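Local coordinates for nonaheme cytochrome c (Desulfovibrio desulfuricans, PDB 1DUW), which probably carries electrons through a chain of covalently bound heme c groups, in a pathway linked to hydrogenase, at residues 67-70 with 71-75; 269-273 with 274-278. All coordinates share one frame; numbering follows the deposited sequence. Where two conformers were deposited one is given.

How the contacts relate
Followed from the N terminus, the chain of this nine-heme protein reaches contact 1 first, in the long loop between helix 37-43 and helix 76-81, within its first cytochrome c3-like region. Contact 2 comes some two hundred residues later, where helix 259-273 ends and the loop toward helix 284-287 begins, in the second such region. Each closes a local turn, and the first is finished long before the second begins, so they are neither nested nor crossed. The centres of contact 1 and contact 2 lie about 42 Å apart, on opposite sides of the chain's centre. Both illustrate one principle, a tight backbone turn set against a heme: at residues 67-75 the turn packs beside the porphyrin, at 269-278 it follows directly on the residues that bind one.

Contact 1 (67-70 with 71-75); sequences GKAE and GNFVT. With HEC (heme c), chain B.
The ring of Phe73 lies flat over the backbone that joins Lys68 to Ala69. Lys68 C sits 3.5 Å above the middle of the ring, and Ala69 N lies over the same face nearer the rim, 3.4 Å from Phe73 CZ. With CG turned opposite its own carbonyl carbon (chi1 -68°), the phenyl group folds back across the loop and covers a peptide with its face, while Ala69 CB only borders CZ.

Beneath this lid, Lys68 O takes two N-H groups, from Phe73 N at 2.7 Å and Gly71 N at 2.9 Å, which arrive from opposite faces of the carbonyl plane. Asn72 N closes a further turn on Ala69 O at 2.7 Å. A type I' turn from Gly71 to Val74 overlaps these bonds, and a water links Lys68 N to Val74 O.

Away from the phenyl ring, Val74 CG2 comes within 3.9 Å of heme CHA, and Asn72 CB borders the propionate carbon CAD. Val74 O also accepts a hydrogen bond from ND1 of His63, an axial ligand of this heme. The chemistry thus implies a second-shell role: the folded loop presents a carbonyl bonded to the iron-bound imidazole, consistent with holding its rotation and making it somewhat more electron-donating.

Contact 2 (269-273 with 274-278); sequences GCHQG and MNVGR. With HEC (heme c), chain J.
Met274 and Val276, just past the end of a helix, pack on Cys270 and His271, which bind one heme from consecutive positions on its last turn, as in the CXXCH motif of c-type cytochromes. His271 NE2 binds the iron at 2.2 Å, and Cys270 SG is joined to the vinyl-derived carbon CAC by a thioether bond of 1.8 Å. The cysteine sulfur stands anti to its backbone N (chi1 172°), whereas the imidazole is swung opposite its carbonyl carbon (chi1 -72°); these two settings direct neighbouring side chains to the porphyrin edge and to its centre.

The two residues beyond the helix add to this shell. Met274 SD lies 3.6 Å from Cys270 SG and equally close to the heme methyl CMD, so the thioether of the methionine packs beside that of the heme linkage. Val276 CB rests 3.9 Å from His271 CB, while its CG1 lies above one face of the imidazole, toward the rim, and also meets the propionate carbon CAD.

What places Met274 and Val276 is the helix end, a Schellman motif. Val276 N gives a nearly straight bond to His271 O (2.8 Å, 171°), and Asn275 N reaches Gln272 O at 3.2 Å from well above the carbonyl plane. Asn275 takes the positive phi that turns the chain, just after Met274 N has made the last helical bond to Cys270 O. The main chain of the ligating residues is thereby tied to the loop that packs on the heme.

Across the porphyrin, His200 of helix 197-208 supplies the second axial ligand. Met274 also touches Leu204 and Arg207 of that helix and Arg109 of helix 109-112, so the chain just past helix 259-273 packs against both.

Contact 1 (67-70 with 71-75)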
ATOM      1  N   GLY A  67       7.408 -21.159 -13.271  1.00 35.93           N
ATOM      2  CA  GLY A  67       6.138 -21.271 -13.960  1.00 35.26           C
ATOM      3  C   GLY A  67       6.015 -22.658 -14.566  1.00 37.81           C
ATOM      4  O   GLY A  67       7.026 -23.312 -14.864  1.00 37.24           O
ATOM      5  N   LYS A  68       4.785 -23.129 -14.767  1.00 35.96           N
ATOM      6  CA  LYS A  68       4.633 -24.452 -15.382  1.00 36.87           C
ATOM      7  C   LYS A  68       3.225 -24.589 -15.954  1.00 37.61           C
ATOM      8  O   LYS A  68       2.401 -23.693 -15.773  1.00 39.58           O
ATOM      9  CB  LYS A  68       4.947 -25.574 -14.408  1.00 37.99           C
ATOM     10  CG  LYS A  68       3.898 -25.815 -13.332  1.00 38.06           C
ATOM     11  CD  LYS A  68       4.426 -26.859 -12.356  1.00 36.99           C
ATOM     12  CE  LYS A  68       3.588 -26.894 -11.094  1.00 35.10           C
ATOM     13  NZ  LYS A  68       4.056 -27.946 -10.153  1.00 35.70           N
ATOM     14  N   ALA A  69       2.996 -25.698 -16.635  1.00 37.86           N
ATOM     15  CA  ALA A  69       1.734 -26.037 -17.274  1.00 35.69           C
ATOM     16  C   ALA A  69       0.527 -25.726 -16.394  1.00 31.67           C
ATOM     17  O   ALA A  69      -0.350 -24.960 -16.767  1.00 33.14           O
ATOM     18  CB  ALA A  69       1.701 -27.521 -17.631  1.00 32.48           C
ATOM     19  N   GLU A  70       0.472 -26.321 -15.223  1.00 30.49           N
ATOM     20  CA  GLU A  70      -0.633 -26.153 -14.296  1.00 34.48           C
ATOM     21  C   GLU A  70      -0.976 -24.702 -14.020  1.00 35.53           C
ATOM     22  O   GLU A  70      -2.117 -24.392 -13.645  1.00 36.02           O
ATOM     23  CB  GLU A  70      -0.304 -26.871 -12.975  1.00 36.45           C
ATOM     24  CG  GLU A  70      -0.050 -28.354 -13.184  1.00 38.06           C
ATOM     25  CD  GLU A  70       1.397 -28.665 -13.515  1.00 42.40           C
ATOM     26  OE1 GLU A  70       2.109 -27.826 -14.097  1.00 40.21           O
ATOM     27  OE2 GLU A  70       1.829 -29.784 -13.170  1.00 46.16           O
ATOM     28  N   GLY A  71      -0.024 -23.775 -14.186  1.00 32.03           N
ATOM     29  CA  GLY A  71      -0.415 -22.391 -13.891  1.00 30.92           C
ATOM     30  C   GLY A  71      -0.407 -21.552 -15.148  1.00 31.72           C
ATOM     31  O   GLY A  71      -0.449 -20.327 -15.092  1.00 25.47           O
ATOM     32  N   ASN A  72      -0.339 -22.258 -16.283  1.00 36.53           N
ATOM     33  CA  ASN A  72      -0.299 -21.534 -17.550  1.00 38.97           C
ATOM     34  C   ASN A  72       1.019 -20.759 -17.615  1.00 36.47           C
ATOM     35  O   ASN A  72       1.105 -19.724 -18.264  1.00 29.89           O
ATOM     36  CB  ASN A  72      -1.470 -20.575 -17.672  1.00 43.61           C
ATOM     37  CG  ASN A  72      -2.330 -20.781 -18.891  1.00 49.77           C
ATOM     38  OD1 ASN A  72      -3.163 -21.690 -18.909  1.00 56.37           O
ATOM     39  ND2 ASN A  72      -2.109 -19.909 -19.871  1.00 57.73           N
ATOM     40  N   PHE A  73       2.012 -21.284 -16.914  1.00 37.53           N
ATOM     41  CA  PHE A  73       3.340 -20.678 -16.866  1.00 39.49           C
ATOM     42  C   PHE A  73       3.333 -19.319 -16.176  1.00 39.18           C
ATOM     43  O   PHE A  73       4.306 -18.567 -16.289  1.00 38.40           O
ATOM     44  CB  PHE A  73       3.919 -20.625 -18.292  1.00 40.59           C
ATOM     45  CG  PHE A  73       4.185 -22.074 -18.721  1.00 42.76           C
ATOM     46  CD1 PHE A  73       3.266 -22.756 -19.502  1.00 46.13           C
ATOM     47  CD2 PHE A  73       5.343 -22.711 -18.318  1.00 41.62           C
ATOM     48  CE1 PHE A  73       3.488 -24.070 -19.882  1.00 46.11           C
ATOM     49  CE2 PHE A  73       5.574 -24.026 -18.691  1.00 43.71           C
ATOM     50  CZ  PHE A  73       4.650 -24.703 -19.472  1.00 44.59           C
ATOM     51  N   VAL A  74       2.237 -19.060 -15.453  1.00 33.70           N
ATOM     52  CA  VAL A  74       2.119 -17.834 -14.668  1.00 29.53           C
ATOM     53  C   VAL A  74       3.002 -18.065 -13.447  1.00 27.90           C
ATOM     54  O   VAL A  74       2.740 -18.937 -12.610  1.00 25.57           O
ATOM     55  CB  VAL A  74       0.689 -17.482 -14.251  1.00 26.54           C
ATOM     56  CG1 VAL A  74       0.679 -16.312 -13.272  1.00 21.07           C
ATOM     57  CG2 VAL A  74      -0.154 -17.132 -15.477  1.00 25.72           C
ATOM     58  N   THR A  75       4.100 -17.315 -13.331  1.00 25.84           N
ATOM     59  CA  THR A  75       4.963 -17.585 -12.189  1.00 23.83           C
ATOM     60  C   THR A  75       4.422 -17.121 -10.844  1.00 21.56           C
ATOM     61  O   THR A  75       3.457 -16.377 -10.748  1.00 25.05           O
ATOM     62  CB  THR A  75       6.303 -16.848 -12.409  1.00 26.59           C
ATOM     63  OG1 THR A  75       6.024 -15.440 -12.371  1.00 26.91           O
ATOM     64  CG2 THR A  75       6.875 -17.169 -13.776  1.00 25.26           C
TER
HETATM   65 FE   HEC B 293      -3.588 -18.767 -10.380  1.00 28.45          FE
HETATM   66  CHA HEC B 293      -3.435 -17.144 -13.432  1.00 24.22           C
HETATM   67  CHB HEC B 293      -3.214 -15.792  -8.745  1.00 22.53           C
HETATM   68  CHC HEC B 293      -3.653 -20.432  -7.368  1.00 24.42           C
HETATM   69  CHD HEC B 293      -3.866 -21.802 -12.044  1.00 25.09           C
HETATM   70  NA  HEC B 293      -3.360 -16.857 -10.978  1.00 22.55           N
HETATM   71  C1A HEC B 293      -3.343 -16.408 -12.270  1.00 21.86           C
HETATM   72  C2A HEC B 293      -3.200 -14.975 -12.225  1.00 23.80           C
HETATM   73  C3A HEC B 293      -3.135 -14.603 -10.903  1.00 23.29           C
HETATM   74  C4A HEC B 293      -3.235 -15.799 -10.114  1.00 21.96           C
HETATM   75  CMA HEC B 293      -2.847 -13.249 -10.305  1.00 21.79           C
HETATM   76  CAA HEC B 293      -3.470 -14.067 -13.429  1.00 24.96           C
HETATM   77  CBA HEC B 293      -2.186 -13.601 -14.087  1.00 26.76           C
HETATM   78  CGA HEC B 293      -2.415 -12.589 -15.184  1.00 29.09           C
HETATM   79  O1A HEC B 293      -3.506 -12.534 -15.790  1.00 24.85           O
HETATM   80  O2A HEC B 293      -1.377 -12.035 -15.619  1.00 33.67           O
HETATM   81  NB  HEC B 293      -3.450 -18.224  -8.444  1.00 19.22           N
HETATM   82  C1B HEC B 293      -3.318 -16.938  -8.001  1.00 18.65           C
HETATM   83  C2B HEC B 293      -3.290 -16.953  -6.560  1.00 18.12           C
HETATM   84  C3B HEC B 293      -3.412 -18.258  -6.155  1.00 18.88           C
HETATM   85  C4B HEC B 293      -3.518 -19.060  -7.362  1.00 21.17           C
HETATM   86  CMB HEC B 293      -2.968 -15.745  -5.713  1.00 18.86           C
HETATM   87  CAB HEC B 293      -3.570 -18.801  -4.754  1.00 22.35           C
HETATM   88  CBB HEC B 293      -4.568 -18.070  -3.863  1.00 18.57           C
HETATM   89  NC  HEC B 293      -3.720 -20.710  -9.831  1.00 23.79           N
HETATM   90  C1C HEC B 293      -3.745 -21.147  -8.534  1.00 23.70           C
HETATM   91  C2C HEC B 293      -3.882 -22.591  -8.572  1.00 24.43           C
HETATM   92  C3C HEC B 293      -3.932 -22.978  -9.882  1.00 24.86           C
HETATM   93  C4C HEC B 293      -3.741 -21.781 -10.674  1.00 21.54           C
HETATM   94  CMC HEC B 293      -4.048 -23.443  -7.350  1.00 24.49           C
HETATM   95  CAC HEC B 293      -3.719 -24.360 -10.457  1.00 27.73           C
HETATM   96  CBC HEC B 293      -4.857 -25.334 -10.202  1.00 27.14           C
HETATM   97  ND  HEC B 293      -3.632 -19.346 -12.325  1.00 23.91           N
HETATM   98  C1D HEC B 293      -3.791 -20.633 -12.755  1.00 23.85           C
HETATM   99  C2D HEC B 293      -3.999 -20.598 -14.184  1.00 25.91           C
HETATM  100  C3D HEC B 293      -3.885 -19.293 -14.572  1.00 26.71           C
HETATM  101  C4D HEC B 293      -3.780 -18.480 -13.378  1.00 23.98           C
HETATM  102  CMD HEC B 293      -4.144 -21.847 -15.020  1.00 24.79           C
HETATM  103  CAD HEC B 293      -4.312 -18.688 -15.905  1.00 31.84           C
HETATM  104  CBD HEC B 293      -5.829 -18.672 -16.081  1.00 37.23           C
HETATM  105  CGD HEC B 293      -6.261 -17.655 -17.124  1.00 40.62           C
HETATM  106  O1D HEC B 293      -5.347 -17.149 -17.816  1.00 46.56           O
HETATM  107  O2D HEC B 293      -7.312 -17.011 -16.878  1.00 46.93           O
HETATM  108  O   HOH W   1       2.931 -21.751 -13.311  1.00 27.48           O

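Contact 2 (269-273 with 274-278)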
ATOM      1  N   GLY A 269      -6.728  17.038  -6.428  1.00 19.60           N
ATOM      2  CA  GLY A 269      -6.680  15.609  -6.717  1.00 20.21           C
ATOM      3  C   GLY A 269      -7.212  14.798  -5.558  1.00 22.17           C
ATOM      4  O   GLY A 269      -7.977  13.863  -5.784  1.00 21.60           O
ATOM      5  N   CYS A 270      -6.834  15.136  -4.325  1.00 22.58           N
ATOM      6  CA  CYS A 270      -7.354  14.363  -3.209  1.00 21.48           C
ATOM      7  C   CYS A 270      -8.856  14.592  -3.009  1.00 20.73           C
ATOM      8  O   CYS A 270      -9.579  13.608  -2.851  1.00 19.81           O
ATOM      9  CB  CYS A 270      -6.649  14.685  -1.891  1.00 19.99           C
ATOM     10  SG  CYS A 270      -7.471  13.870  -0.489  1.00 21.74           S
ATOM     11  N   HIS A 271      -9.292  15.843  -3.009  1.00 19.12           N
ATOM     12  CA  HIS A 271     -10.710  16.155  -2.812  1.00 19.24           C
ATOM     13  C   HIS A 271     -11.594  15.329  -3.719  1.00 20.56           C
ATOM     14  O   HIS A 271     -12.599  14.723  -3.418  1.00 23.01           O
ATOM     15  CB  HIS A 271     -10.978  17.619  -3.167  1.00 18.17           C
ATOM     16  CG  HIS A 271     -10.423  18.557  -2.160  1.00 15.02           C
ATOM     17  ND1 HIS A 271     -10.375  19.911  -2.351  1.00 16.19           N
ATOM     18  CD2 HIS A 271      -9.913  18.306  -0.931  1.00 17.03           C
ATOM     19  CE1 HIS A 271      -9.849  20.491  -1.294  1.00 16.27           C
ATOM     20  NE2 HIS A 271      -9.576  19.531  -0.449  1.00 16.23           N
ATOM     21  N   GLN A 272     -11.169  15.306  -4.988  1.00 21.08           N
ATOM     22  CA  GLN A 272     -11.974  14.537  -5.918  1.00 24.23           C
ATOM     23  C   GLN A 272     -11.839  13.047  -5.645  1.00 25.88           C
ATOM     24  O   GLN A 272     -12.819  12.311  -5.777  1.00 26.12           O
ATOM     25  CB  GLN A 272     -11.548  14.866  -7.347  1.00 27.57           C
ATOM     26  CG  GLN A 272     -11.934  13.787  -8.351  1.00 34.04           C
ATOM     27  CD  GLN A 272     -11.873  14.370  -9.757  1.00 43.78           C
ATOM     28  OE1 GLN A 272     -10.795  14.664 -10.274  1.00 43.13           O
ATOM     29  NE2 GLN A 272     -13.050  14.553 -10.351  1.00 63.43           N
ATOM     30  N   GLY A 273     -10.637  12.586  -5.276  1.00 22.83           N
ATOM     31  CA  GLY A 273     -10.498  11.157  -5.031  1.00 21.27           C
ATOM     32  C   GLY A 273     -11.358  10.686  -3.871  1.00 22.37           C
ATOM     33  O   GLY A 273     -11.798   9.533  -3.891  1.00 21.31           O
ATOM     34  N   MET A 274     -11.610  11.511  -2.853  1.00 19.44           N
ATOM     35  CA  MET A 274     -12.441  10.970  -1.766  1.00 22.56           C
ATOM     36  C   MET A 274     -13.758  11.745  -1.691  1.00 24.85           C
ATOM     37  O   MET A 274     -14.337  11.989  -0.638  1.00 27.70           O
ATOM     38  CB  MET A 274     -11.685  10.958  -0.446  1.00 19.21           C
ATOM     39  CG  MET A 274     -11.181  12.317   0.000  1.00 19.22           C
ATOM     40  SD  MET A 274     -10.020  12.128   1.377  1.00 26.74           S
ATOM     41  CE  MET A 274     -11.084  11.307   2.566  1.00 23.04           C
ATOM     42  N   ASN A 275     -14.208  12.105  -2.883  1.00 27.10           N
ATOM     43  CA  ASN A 275     -15.451  12.794  -3.161  1.00 31.50           C
ATOM     44  C   ASN A 275     -15.857  13.862  -2.164  1.00 31.36           C
ATOM     45  O   ASN A 275     -16.976  13.852  -1.643  1.00 31.62           O
ATOM     46  CB  ASN A 275     -16.553  11.706  -3.222  1.00 33.24           C
ATOM     47  CG  ASN A 275     -16.062  10.506  -4.013  0.57 35.13           C
ATOM     48  OD1 ASN A 275     -15.744  10.624  -5.196  0.57 41.35           O
ATOM     49  ND2 ASN A 275     -15.977   9.337  -3.386  0.57 35.19           N
ATOM     50  N   VAL A 276     -14.962  14.801  -1.897  1.00 30.48           N
ATOM     51  CA  VAL A 276     -15.187  15.910  -0.980  1.00 29.15           C
ATOM     52  C   VAL A 276     -16.334  16.774  -1.502  1.00 37.23           C
ATOM     53  O   VAL A 276     -16.356  17.145  -2.671  1.00 26.47           O
ATOM     54  CB  VAL A 276     -13.910  16.744  -0.797  1.00 30.07           C
ATOM     55  CG1 VAL A 276     -14.196  18.047  -0.052  1.00 23.02           C
ATOM     56  CG2 VAL A 276     -12.858  15.897  -0.077  1.00 25.54           C
ATOM     57  N   GLY A 277     -17.293  17.062  -0.622  1.00 40.01           N
ATOM     58  CA  GLY A 277     -18.455  17.851  -1.000  1.00 40.54           C
ATOM     59  C   GLY A 277     -18.103  19.294  -1.295  1.00 36.39           C
ATOM     60  O   GLY A 277     -18.610  19.882  -2.240  1.00 35.64           O
ATOM     61  N   ARG A 278     -17.230  19.829  -0.460  1.00 37.73           N
ATOM     62  CA  ARG A 278     -16.760  21.193  -0.551  1.00 37.64           C
ATOM     63  C   ARG A 278     -15.370  21.342   0.050  1.00 35.13           C
ATOM     64  O   ARG A 278     -15.091  20.765   1.104  1.00 39.43           O
ATOM     65  CB  ARG A 278     -17.718  22.134   0.192  1.00 41.58           C
ATOM     66  CG  ARG A 278     -16.981  23.298   0.838  1.00 47.39           C
ATOM     67  CD  ARG A 278     -17.258  23.428   2.323  1.00 50.63           C
ATOM     68  NE  ARG A 278     -16.185  24.117   3.028  1.00 51.70           N
ATOM     69  CZ  ARG A 278     -16.129  25.408   3.307  1.00 53.83           C
ATOM     70  NH1 ARG A 278     -17.106  26.231   2.939  1.00 63.73           N
ATOM     71  NH2 ARG A 278     -15.082  25.897   3.963  1.00 49.74           N
TER
HETATM   72 FE   HEC J 301      -8.665  19.693   1.500  1.00 22.90          FE
HETATM   73  CHA HEC J 301     -11.746  20.037   3.007  1.00 23.60           C
HETATM   74  CHB HEC J 301      -8.429  23.157   1.167  1.00 21.03           C
HETATM   75  CHC HEC J 301      -5.503  19.368   0.116  1.00 20.52           C
HETATM   76  CHD HEC J 301      -8.814  16.272   1.947  1.00 24.59           C
HETATM   77  NA  HEC J 301      -9.829  21.271   1.996  1.00 23.11           N
HETATM   78  C1A HEC J 301     -11.063  21.161   2.589  1.00 24.27           C
HETATM   79  C2A HEC J 301     -11.587  22.506   2.733  1.00 23.57           C
HETATM   80  C3A HEC J 301     -10.673  23.378   2.215  1.00 20.53           C
HETATM   81  C4A HEC J 301      -9.553  22.597   1.748  1.00 21.33           C
HETATM   82  CMA HEC J 301     -10.863  24.874   2.030  1.00 18.65           C
HETATM   83  CAA HEC J 301     -12.756  22.824   3.686  1.00 28.49           C
HETATM   84  CBA HEC J 301     -12.422  22.552   5.148  1.00 29.87           C
HETATM   85  CGA HEC J 301     -11.055  22.986   5.619  1.00 27.81           C
HETATM   86  O1A HEC J 301     -10.630  24.131   5.361  1.00 27.56           O
HETATM   87  O2A HEC J 301     -10.411  22.227   6.386  1.00 33.19           O
HETATM   88  NB  HEC J 301      -7.268  20.983   0.807  1.00 20.43           N
HETATM   89  C1B HEC J 301      -7.392  22.348   0.748  1.00 20.57           C
HETATM   90  C2B HEC J 301      -6.187  22.873   0.134  1.00 21.37           C
HETATM   91  C3B HEC J 301      -5.379  21.816  -0.158  1.00 19.52           C
HETATM   92  C4B HEC J 301      -6.063  20.614   0.267  1.00 20.98           C
HETATM   93  CMB HEC J 301      -5.936  24.346  -0.071  1.00 17.73           C
HETATM   94  CAB HEC J 301      -3.947  21.739  -0.659  1.00 18.40           C
HETATM   95  CBB HEC J 301      -3.008  22.741   0.001  1.00 16.13           C
HETATM   96  NC  HEC J 301      -7.426  18.143   1.128  1.00 22.36           N
HETATM   97  C1C HEC J 301      -6.191  18.250   0.533  1.00 21.28           C
HETATM   98  C2C HEC J 301      -5.648  16.916   0.391  1.00 21.09           C
HETATM   99  C3C HEC J 301      -6.563  16.035   0.902  1.00 21.92           C
HETATM  100  C4C HEC J 301      -7.649  16.830   1.460  1.00 22.47           C
HETATM  101  CMC HEC J 301      -4.378  16.715  -0.416  1.00 19.46           C
HETATM  102  CAC HEC J 301      -6.564  14.524   0.954  1.00 19.71           C
HETATM  103  CBC HEC J 301      -5.193  13.844   0.961  1.00 22.47           C
HETATM  104  ND  HEC J 301     -10.002  18.430   2.324  1.00 19.04           N
HETATM  105  C1D HEC J 301      -9.844  17.071   2.396  1.00 21.84           C
HETATM  106  C2D HEC J 301     -11.021  16.529   3.045  1.00 22.52           C
HETATM  107  C3D HEC J 301     -11.933  17.548   3.121  1.00 20.73           C
HETATM  108  C4D HEC J 301     -11.256  18.773   2.776  1.00 20.91           C
HETATM  109  CMD HEC J 301     -11.234  15.034   3.115  1.00 22.84           C
HETATM  110  CAD HEC J 301     -13.424  17.457   3.430  1.00 22.89           C
HETATM  111  CBD HEC J 301     -13.740  17.563   4.921  1.00 24.49           C
HETATM  112  CGD HEC J 301     -13.208  16.380   5.699  1.00 26.74           C
HETATM  113  O1D HEC J 301     -13.796  15.277   5.629  1.00 31.66           O
HETATM  114  O2D HEC J 301     -12.209  16.557   6.432  1.00 25.90           O